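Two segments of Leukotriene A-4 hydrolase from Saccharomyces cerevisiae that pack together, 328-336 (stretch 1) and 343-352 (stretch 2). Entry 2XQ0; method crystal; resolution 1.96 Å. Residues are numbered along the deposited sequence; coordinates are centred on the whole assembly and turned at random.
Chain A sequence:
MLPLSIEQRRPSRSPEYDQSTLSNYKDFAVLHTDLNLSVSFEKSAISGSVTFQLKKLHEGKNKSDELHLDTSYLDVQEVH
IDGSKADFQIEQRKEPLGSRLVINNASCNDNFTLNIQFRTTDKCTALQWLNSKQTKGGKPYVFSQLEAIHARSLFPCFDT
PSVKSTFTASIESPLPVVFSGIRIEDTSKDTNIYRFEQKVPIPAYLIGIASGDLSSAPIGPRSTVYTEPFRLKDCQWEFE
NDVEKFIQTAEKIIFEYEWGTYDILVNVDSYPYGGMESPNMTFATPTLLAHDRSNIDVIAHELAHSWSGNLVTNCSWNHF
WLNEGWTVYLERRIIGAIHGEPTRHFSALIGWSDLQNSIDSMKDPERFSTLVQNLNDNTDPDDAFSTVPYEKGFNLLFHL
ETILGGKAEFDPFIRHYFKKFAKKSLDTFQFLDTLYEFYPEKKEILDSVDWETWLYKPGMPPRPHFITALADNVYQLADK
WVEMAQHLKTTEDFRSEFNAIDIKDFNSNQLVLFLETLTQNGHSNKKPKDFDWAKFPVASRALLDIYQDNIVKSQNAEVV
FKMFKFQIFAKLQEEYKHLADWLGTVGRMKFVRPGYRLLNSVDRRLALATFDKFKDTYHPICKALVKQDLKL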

# COMPACT_ATOMS: atom_id res chain seq x y z
N VAL A 328 6.09 0.75 -8.34
CA VAL A 328 6.96 -0.41 -8.19
C VAL A 328 8.13 -0.25 -9.17
O VAL A 328 9.28 -0.56 -8.82
N TYR A 329 7.84 0.23 -10.37
CA TYR A 329 8.89 0.50 -11.37
C TYR A 329 9.88 1.53 -10.84
O TYR A 329 11.11 1.29 -10.78
N LEU A 330 9.36 2.67 -10.40
CA LEU A 330 10.23 3.71 -9.86
C LEU A 330 11.03 3.29 -8.61
O LEU A 330 12.21 3.56 -8.52
N GLU A 331 10.37 2.61 -7.68
CA GLU A 331 11.00 2.05 -6.48
C GLU A 331 12.22 1.22 -6.86
O GLU A 331 13.30 1.38 -6.30
N ARG A 332 12.03 0.31 -7.81
CA ARG A 332 13.10 -0.55 -8.27
C ARG A 332 14.20 0.20 -9.02
O ARG A 332 15.36 -0.19 -8.95
N ARG A 333 13.87 1.29 -9.70
CA ARG A 333 14.93 2.17 -10.25
C ARG A 333 15.77 2.82 -9.11
O ARG A 333 17.00 2.94 -9.21
N ILE A 334 15.12 3.22 -8.02
CA ILE A 334 15.84 3.83 -6.90
C ILE A 334 16.83 2.84 -6.30
O ILE A 334 18.02 3.13 -6.17
N ILE A 335 16.36 1.64 -5.97
CA ILE A 335 17.24 0.67 -5.35
C ILE A 335 18.29 0.19 -6.34
O ILE A 335 19.41 -0.15 -5.95
N GLY A 336 17.96 0.19 -7.62
CA GLY A 336 18.94 -0.20 -8.62
C GLY A 336 20.03 0.84 -8.73
O GLY A 336 21.20 0.51 -8.91
N THR A 343 20.55 -6.08 -7.75
CA THR A 343 19.60 -5.81 -6.68
C THR A 343 18.20 -5.49 -7.24
O THR A 343 17.20 -6.03 -6.77
N ARG A 344 18.14 -4.62 -8.25
CA ARG A 344 16.85 -4.31 -8.87
C ARG A 344 16.20 -5.59 -9.39
O ARG A 344 15.00 -5.83 -9.20
N HIS A 345 16.99 -6.39 -10.09
CA HIS A 345 16.49 -7.62 -10.69
C HIS A 345 16.07 -8.64 -9.64
O HIS A 345 15.09 -9.35 -9.83
N PHE A 346 16.81 -8.73 -8.54
CA PHE A 346 16.41 -9.63 -7.45
C PHE A 346 15.03 -9.23 -6.94
O PHE A 346 14.16 -10.05 -6.70
N SER A 347 14.82 -7.94 -6.76
CA SER A 347 13.52 -7.47 -6.28
C SER A 347 12.40 -7.87 -7.27
O SER A 347 11.32 -8.28 -6.87
N ALA A 348 12.69 -7.79 -8.58
CA ALA A 348 11.70 -8.12 -9.61
C ALA A 348 11.39 -9.60 -9.59
O ALA A 348 10.28 -10.02 -9.91
N LEU A 349 12.40 -10.40 -9.24
CA LEU A 349 12.26 -11.85 -9.20
C LEU A 349 11.36 -12.27 -8.07
O LEU A 349 10.58 -13.19 -8.21
N ILE A 350 11.52 -11.62 -6.92
CA ILE A 350 10.62 -11.90 -5.81
C ILE A 350 9.20 -11.46 -6.20
O ILE A 350 8.25 -12.17 -5.95
N GLY A 351 9.08 -10.29 -6.83
CA GLY A 351 7.80 -9.79 -7.31
C GLY A 351 7.12 -10.72 -8.31
O GLY A 351 5.90 -10.87 -8.31
N TRP A 352 7.92 -11.35 -9.16
CA TRP A 352 7.40 -12.32 -10.11
C TRP A 352 6.72 -13.48 -9.40
O TRP A 352 5.63 -13.89 -9.77

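Both stretches are helical, and they run roughly antiparallel, with 144° between their N-to-C directions. Their axes come within 8.5 Å. The contact buries 435 Å² in total, and about half of that comes from two arginines, one on each helix.

The packing is knob into hole in both directions. Arg332 points toward stretch 2 and sits among Arg344, Ser347, Ala348 and Gly351. Its chain is extended, with chi1 m and chi2 and chi3 both t, so the guanidinium reaches along the partner helix. Ala348 CA lies over one face of this group, 3.7 Å from Arg332 NH1. Farther along, Arg332 NH2 is 3.8 Å from Gly351 CA. Gly351 matters here: an ideal CB would fall 2.6 Å from Arg332 NH2, which is a clash.

Arg344 is the reciprocal knob, set among Tyr329, Arg332, Arg333 and Gly336. Its CA-to-CB bond points sideways. Chi1 and chi2 are t, and chi3 turns to p. Arg344 CD lies 3.2 Å from Arg332 O, and the aliphatic parts of the two arginines also meet, with Arg332 CB 3.9 Å from Arg344 CG. Arg333 and Tyr329 both start away from stretch 2, but their ends come nearer. Arg333 takes m for chi1 and chi2, which brings its CD over one face of the Arg344 guanidinium, 3.6 Å from Arg344 NH1; chi3 is also m. Tyr329, with chi1 t, places CE1 4.1 Å from the same Arg344 NH1.

The helices come close at Gly336 and Arg344, whose CA atoms are 4.6 Å apart. Gly336 CA is 3.9 Å from Arg344 CB, and a CB on the glycine would be tight against that atom.

The apolar contacts centre on Ile335, which points toward stretch 2 with chi1 p and chi2 t. Its CD1 packs 3.7 Å from Ser347 CB. The same Ile335 CD1 is 4.3 Å from CG2 of Thr343, which also points in, with chi1 m. Ile335 CG1 is 4.2 Å from Arg344 CA.

One direct hydrogen bond crosses the contact. Arg332 NE donates to Ser347 OG at 2.8 Å. Ser347 points toward stretch 1 with chi1 t, which brings its hydroxyl to the arginine. Water 1 adds a bridge: it donates to Ser347 O at 2.8 Å and accepts a weak bond from Arg332 NH2 at 3.2 Å. Within stretch 1, Arg333 NH1 donates to Tyr329 OH at 3.1 Å, linking two side chains that border Arg344.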

# COMPACT_ATOMS: atom_id res chain seq x y z
CB VAL A 328 6.19 -1.76 -8.43
CG1 VAL A 328 7.16 -2.96 -8.42
CG2 VAL A 328 5.10 -1.98 -7.35
CB TYR A 329 8.29 0.94 -12.74
CG TYR A 329 9.39 1.30 -13.71
CD1 TYR A 329 10.08 0.32 -14.42
CD2 TYR A 329 9.78 2.62 -13.87
CE1 TYR A 329 11.12 0.66 -15.27
CE2 TYR A 329 10.81 2.96 -14.70
CZ TYR A 329 11.48 1.97 -15.39
OH TYR A 329 12.52 2.31 -16.22
CB LEU A 330 9.42 4.99 -9.57
CG LEU A 330 8.88 5.66 -10.84
CD1 LEU A 330 7.90 6.78 -10.49
CD2 LEU A 330 10.04 6.16 -11.73
CB GLU A 331 9.97 1.16 -5.76
CG GLU A 331 10.50 0.31 -4.60
CD GLU A 331 9.47 -0.74 -4.14
OE1 GLU A 331 8.34 -0.79 -4.71
OE2 GLU A 331 9.80 -1.52 -3.22
CB ARG A 332 12.57 -1.77 -9.01
CG ARG A 332 11.81 -2.70 -8.07
CD ARG A 332 11.23 -3.90 -8.74
NE ARG A 332 10.51 -4.70 -7.76
CZ ARG A 332 9.47 -5.47 -8.02
NH1 ARG A 332 9.00 -5.57 -9.26
NH2 ARG A 332 8.88 -6.12 -7.04
CB ARG A 333 14.31 3.25 -11.15
CG ARG A 333 13.76 2.73 -12.49
CD ARG A 333 14.87 2.22 -13.44
NE ARG A 333 15.89 3.25 -13.64
CZ ARG A 333 15.78 4.24 -14.51
NH1 ARG A 333 14.71 4.34 -15.30
NH2 ARG A 333 16.74 5.14 -14.61
CB ILE A 334 14.88 4.36 -5.82
CG1 ILE A 334 14.12 5.59 -6.36
CG2 ILE A 334 15.61 4.73 -4.55
CD1 ILE A 334 12.84 5.90 -5.59
CB ILE A 335 16.46 -0.55 -4.73
CG1 ILE A 335 16.10 -1.58 -5.79
CG2 ILE A 335 15.25 -0.09 -3.91
CD1 ILE A 335 15.24 -2.73 -5.26
CB THR A 343 20.11 -4.68 -5.76
OG1 THR A 343 21.35 -5.07 -5.18
CG2 THR A 343 19.12 -4.39 -4.64
CB ARG A 344 17.00 -3.29 -10.01
CG ARG A 344 15.72 -3.18 -10.86
CD ARG A 344 15.66 -1.89 -11.67
NE ARG A 344 16.40 -1.98 -12.93
CZ ARG A 344 15.87 -1.67 -14.11
NH1 ARG A 344 14.61 -1.26 -14.18
NH2 ARG A 344 16.59 -1.78 -15.22
CB HIS A 345 17.54 -8.20 -11.63
CG HIS A 345 17.65 -7.47 -12.93
ND1 HIS A 345 17.44 -8.07 -14.15
CD2 HIS A 345 17.89 -6.16 -13.19
CE1 HIS A 345 17.57 -7.18 -15.11
NE2 HIS A 345 17.84 -6.01 -14.56
CB PHE A 346 17.44 -9.57 -6.31
CG PHE A 346 17.09 -10.45 -5.14
CD1 PHE A 346 17.21 -11.83 -5.22
CD2 PHE A 346 16.61 -9.91 -3.96
CE1 PHE A 346 16.88 -12.64 -4.15
CE2 PHE A 346 16.28 -10.71 -2.89
CZ PHE A 346 16.41 -12.08 -2.98
CB SER A 347 13.58 -5.95 -6.02
OG SER A 347 12.30 -5.41 -5.78
CB ALA A 348 12.21 -7.72 -10.99
CB LEU A 349 13.62 -12.52 -8.98
CG LEU A 349 14.58 -12.70 -10.14
CD1 LEU A 349 15.93 -13.17 -9.59
CD2 LEU A 349 14.04 -13.69 -11.15
CB ILE A 350 11.03 -11.19 -4.51
CG1 ILE A 350 12.48 -11.50 -4.12
CG2 ILE A 350 10.06 -11.54 -3.38
CD1 ILE A 350 12.82 -12.96 -4.11
CB TRP A 352 8.50 -12.83 -11.06
CG TRP A 352 7.97 -13.79 -12.10
CD1 TRP A 352 8.00 -15.16 -12.06
CD2 TRP A 352 7.34 -13.44 -13.34
NE1 TRP A 352 7.43 -15.67 -13.21
CE2 TRP A 352 7.01 -14.63 -13.99
CE3 TRP A 352 7.01 -12.22 -13.95
CZ2 TRP A 352 6.37 -14.65 -15.24
CZ3 TRP A 352 6.38 -12.24 -15.17
CH2 TRP A 352 6.07 -13.45 -15.81
O HOH W 1 10.16 -7.58 -4.44